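Local coordinates for protein DNA endonuclease I-CeuI (Chlamydomonas eugametos, PDB 2EX5) that cleaves DNA at a long, degenerate target site as a magnesium-dependent homodimeric homing endonuclease, leaving a staggered cut that promotes mobility of its group I intron, at residues Phe54-Phe58 and Val96-Ala100; Leu179-Asp183 and Asn198-Gln203. The protein carries 1 engineered substitution. All coordinates share one frame. Residues are numbered along the deposited sequence.

Interaction 1. Residues Phe54-Phe58 and Val96-Ala100; sequences FLAGF and VLYLA
Apolar side chains alone can join two steeply crossed helices. Here the axes of the segments Phe54-Phe58 and Val96-Ala100 approach to 10.6 Å and cross at -111°, with the closest CA atoms, of Leu55 and Ala100, 7.0 Å apart. Val96 (chi1 t) and Leu55 bury the most area. Val96 CG1 lies 3.5 Å from the ring centroid of Phe58, 6° off the normal, a CH-pi contact over the face, and also 4.0 Å from CE2 at the edge of the Phe54 ring. Both phenylalanines have chi1 t. Leu55 (chi1 t, chi2 p) fills the other end: its CB meets Leu99 CD1 at 3.9 Å, and its CD1 meets Ala100 CB at 3.9 Å. No hydrogen bond crosses this buried apolar contact. Val96 and Phe54 also touch Phe144 of the second subunit. Phe58 approaches Glu62, a magnesium-binding residue. This is the signature helix of the LAGLIDADG fold, packed at the dimer interface against the second helix of its alpha-beta-beta-alpha-beta-beta-alpha core.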
# COMPACT_ATOMS: atom_id res chain seq x y z
N PHE C 54 7.95 -4.72 9.77
CA PHE C 54 7.95 -3.80 8.63
C PHE C 54 7.22 -4.53 7.44
O PHE C 54 6.37 -3.95 6.81
CB PHE C 54 9.38 -3.37 8.23
CG PHE C 54 9.45 -2.46 6.95
CD1 PHE C 54 9.45 -1.07 7.06
CD2 PHE C 54 9.47 -3.01 5.67
CE1 PHE C 54 9.52 -0.22 5.93
CE2 PHE C 54 9.50 -2.19 4.57
CZ PHE C 54 9.54 -0.82 4.70
N LEU C 55 7.49 -5.81 7.21
CA LEU C 55 6.82 -6.46 6.15
C LEU C 55 5.32 -6.57 6.51
O LEU C 55 4.51 -6.46 5.61
CB LEU C 55 7.43 -7.80 5.91
CG LEU C 55 6.81 -8.84 4.94
CD1 LEU C 55 6.85 -8.22 3.47
CD2 LEU C 55 7.51 -10.19 5.03
N ALA C 56 4.95 -6.80 7.78
CA ALA C 56 3.55 -6.87 8.20
C ALA C 56 2.81 -5.62 7.76
O ALA C 56 1.77 -5.73 7.13
CB ALA C 56 3.36 -7.12 9.69
N GLY C 57 3.36 -4.45 7.97
CA GLY C 57 2.72 -3.17 7.59
C GLY C 57 2.64 -3.08 6.09
O GLY C 57 1.64 -2.63 5.49
N PHE C 58 3.67 -3.56 5.43
CA PHE C 58 3.67 -3.47 3.96
C PHE C 58 2.52 -4.31 3.34
O PHE C 58 1.94 -3.92 2.36
CB PHE C 58 5.00 -4.03 3.52
CG PHE C 58 5.20 -3.98 2.08
CD1 PHE C 58 5.48 -2.79 1.46
CD2 PHE C 58 5.13 -5.13 1.31
CE1 PHE C 58 5.71 -2.76 0.15
CE2 PHE C 58 5.29 -5.07 -0.03
CZ PHE C 58 5.57 -3.89 -0.59
N VAL C 96 11.62 -4.97 -0.98
CA VAL C 96 10.58 -5.52 -0.05
C VAL C 96 9.88 -6.81 -0.53
O VAL C 96 9.52 -7.66 0.28
CB VAL C 96 9.57 -4.37 0.31
CG1 VAL C 96 8.69 -4.70 1.51
CG2 VAL C 96 10.38 -3.06 0.64
N LEU C 97 9.64 -6.97 -1.83
CA LEU C 97 9.17 -8.27 -2.43
C LEU C 97 10.19 -9.45 -2.12
O LEU C 97 9.83 -10.58 -1.76
CB LEU C 97 9.07 -8.03 -3.95
CG LEU C 97 7.65 -7.97 -4.50
CD1 LEU C 97 6.71 -7.24 -3.55
CD2 LEU C 97 7.56 -7.52 -5.94
N TYR C 98 11.48 -9.10 -2.26
CA TYR C 98 12.60 -10.01 -1.91
C TYR C 98 12.58 -10.35 -0.41
O TYR C 98 12.61 -11.52 0.00
CB TYR C 98 13.94 -9.40 -2.38
CG TYR C 98 15.08 -10.33 -2.11
CD1 TYR C 98 15.41 -11.31 -3.01
CD2 TYR C 98 15.80 -10.26 -0.91
CE1 TYR C 98 16.42 -12.25 -2.75
CE2 TYR C 98 16.83 -11.17 -0.65
CZ TYR C 98 17.13 -12.14 -1.59
OH TYR C 98 18.08 -13.06 -1.35
N LEU C 99 12.39 -9.34 0.40
CA LEU C 99 12.15 -9.60 1.84
C LEU C 99 11.01 -10.59 2.07
O LEU C 99 11.22 -11.59 2.77
CB LEU C 99 11.89 -8.30 2.58
CG LEU C 99 12.23 -7.93 4.01
CD1 LEU C 99 11.06 -7.11 4.59
CD2 LEU C 99 12.74 -9.13 4.96
N ALA C 100 9.79 -10.38 1.49
CA ALA C 100 8.73 -11.42 1.64
C ALA C 100 9.16 -12.85 1.28
O ALA C 100 8.90 -13.81 2.02
CB ALA C 100 7.49 -11.05 0.81

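Interaction 2. Residues Leu179-Asp183 and Asn198-Gln203; sequences LPIWD and NLEAAQ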
# COMPACT_ATOMS: atom_id res chain seq x y z
N LEU C 179 -18.92 -22.05 -0.45
CA LEU C 179 -19.34 -20.98 -1.34
C LEU C 179 -19.75 -19.71 -0.59
O LEU C 179 -19.40 -18.57 -1.02
CB LEU C 179 -20.46 -21.50 -2.26
CG LEU C 179 -20.22 -21.84 -3.73
CD1 LEU C 179 -18.72 -21.79 -4.17
CD2 LEU C 179 -20.94 -23.11 -4.23
N PRO C 180 -20.46 -19.86 0.56
CA PRO C 180 -20.79 -18.66 1.34
C PRO C 180 -19.60 -17.92 1.87
O PRO C 180 -19.66 -16.74 1.98
CB PRO C 180 -21.63 -19.22 2.52
CG PRO C 180 -22.25 -20.48 2.02
CD PRO C 180 -21.08 -21.09 1.16
N ILE C 181 -18.53 -18.58 2.27
CA ILE C 181 -17.30 -17.81 2.63
C ILE C 181 -16.73 -17.09 1.42
O ILE C 181 -16.37 -15.91 1.51
CB ILE C 181 -16.18 -18.73 3.22
CG1 ILE C 181 -16.59 -19.31 4.57
CG2 ILE C 181 -14.92 -17.96 3.31
CD1 ILE C 181 -15.90 -20.69 4.82
N TRP C 182 -16.59 -17.80 0.29
CA TRP C 182 -16.18 -17.13 -0.96
C TRP C 182 -16.95 -15.86 -1.27
O TRP C 182 -16.38 -14.82 -1.57
CB TRP C 182 -16.31 -18.09 -2.15
CG TRP C 182 -16.49 -17.37 -3.52
CD1 TRP C 182 -15.53 -16.79 -4.25
CD2 TRP C 182 -17.69 -17.30 -4.30
NE1 TRP C 182 -16.06 -16.22 -5.39
CE2 TRP C 182 -17.37 -16.62 -5.49
CE3 TRP C 182 -19.01 -17.75 -4.10
CZ2 TRP C 182 -18.36 -16.33 -6.48
CZ3 TRP C 182 -19.96 -17.50 -5.12
CH2 TRP C 182 -19.64 -16.79 -6.27
N ASP C 183 -18.28 -15.99 -1.21
CA ASP C 183 -19.23 -14.90 -1.49
C ASP C 183 -18.99 -13.69 -0.57
O ASP C 183 -18.97 -12.59 -1.03
CB ASP C 183 -20.70 -15.41 -1.20
CG ASP C 183 -21.73 -14.30 -1.32
OD1 ASP C 183 -21.77 -13.69 -2.40
OD2 ASP C 183 -22.45 -14.03 -0.34
N ASN C 198 -23.37 -14.04 -8.55
CA ASN C 198 -23.76 -13.97 -7.18
C ASN C 198 -23.72 -15.31 -6.57
O ASN C 198 -23.43 -16.26 -7.24
CB ASN C 198 -25.17 -13.32 -6.94
CG ASN C 198 -26.39 -14.20 -7.42
OD1 ASN C 198 -26.25 -15.21 -8.15
ND2 ASN C 198 -27.60 -13.76 -6.98
N LEU C 199 -23.99 -15.40 -5.27
CA LEU C 199 -23.96 -16.68 -4.57
C LEU C 199 -24.93 -17.81 -5.09
O LEU C 199 -24.54 -19.03 -5.20
CB LEU C 199 -24.15 -16.36 -3.06
CG LEU C 199 -24.23 -17.59 -2.17
CD1 LEU C 199 -22.89 -18.46 -2.20
CD2 LEU C 199 -24.60 -17.39 -0.80
N GLU C 200 -26.18 -17.42 -5.41
CA GLU C 200 -27.22 -18.34 -5.81
C GLU C 200 -26.87 -19.06 -7.09
O GLU C 200 -27.07 -20.26 -7.20
CB GLU C 200 -28.54 -17.54 -6.04
CG GLU C 200 -29.37 -17.07 -4.78
CD GLU C 200 -28.71 -15.97 -3.90
OE1 GLU C 200 -27.74 -15.27 -4.31
OE2 GLU C 200 -29.19 -15.83 -2.74
N ALA C 201 -26.47 -18.28 -8.10
CA ALA C 201 -26.02 -18.77 -9.33
C ALA C 201 -24.90 -19.84 -9.20
O ALA C 201 -24.87 -20.79 -10.00
CB ALA C 201 -25.54 -17.60 -10.18
N ALA C 202 -24.04 -19.71 -8.19
CA ALA C 202 -22.88 -20.63 -7.99
C ALA C 202 -23.33 -21.91 -7.31
O ALA C 202 -22.91 -23.05 -7.71
CB ALA C 202 -21.74 -19.95 -7.21
N GLN C 203 -24.15 -21.77 -6.27
CA GLN C 203 -24.84 -22.92 -5.73
C GLN C 203 -25.72 -23.67 -6.78
O GLN C 203 -25.78 -24.88 -6.69
CB GLN C 203 -25.68 -22.49 -4.53
CG GLN C 203 -24.90 -21.87 -3.37
CD GLN C 203 -25.77 -21.09 -2.40
OE1 GLN C 203 -26.68 -20.36 -2.80
NE2 GLN C 203 -25.49 -21.23 -1.15
O HOH W 1 -24.24 -13.12 -3.21
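Knobs-into-holes packing between near-antiparallel helices is compactly illustrated here: Leu199, the first residue after an N-cap, lodges among Leu179, Pro180, Trp182 and Asp183. The two axes run at 150° and come within 10.2 Å. Leu199 adopts the tp rotamer, which carries CD1 to 3.7 Å from Leu179 O and 3.9 Å from Pro180 N, a proline nitrogen with no hydrogen to donate and the place where the helix kinks. Leu179 has a chi1 of -104°, between wells, and its CG lies 4.2 Å from Ala202 CB. Trp182, with chi1 t, swings its six-membered ring across the gap, so that CZ3 meets Ala202 CB at 3.7 Å and Leu199 CD1 at 4.2 Å; the indole also packs on Ile67 and Thr69 of strand 63-71, tying the C-terminal helices to the sheet. Asn198, with chi1 p, caps helix 199-206 by accepting from Ala201 N through OD1 at 3.1 Å. No direct hydrogen bond joins the segments, but a water does: with Asp183 in the t rotamer, the water oxygen donates a hydrogen bond to Asp183 OD1 at 2.7 Å and accepts one from Leu199 N at 3.1 Å.

In the fold
Interactions 1 and 2 follow one another along the chain, on opposite sides of its centre, with centres about 33 Å apart and nearest atoms about 21 Å apart. Interaction 1 joins helices 49-62 and 94-104 inside the LAGLIDADG core, beside the second subunit; interaction 2 joins helices 171-185 and 199-206 in the C-terminal part, where no other protein chain reaches its segments. The antiparallel sheet links them: Phe58 rests on strand 79-90, whereas Leu179 and Trp182 rest on the neighbouring strand 63-71, which directly follows helix 49-62. Both lie near the DNA, with nearest atoms about 7 and 5 Å away; interaction 1 sits at the dimer interface near bound metal, interaction 2 among the C-terminal helices.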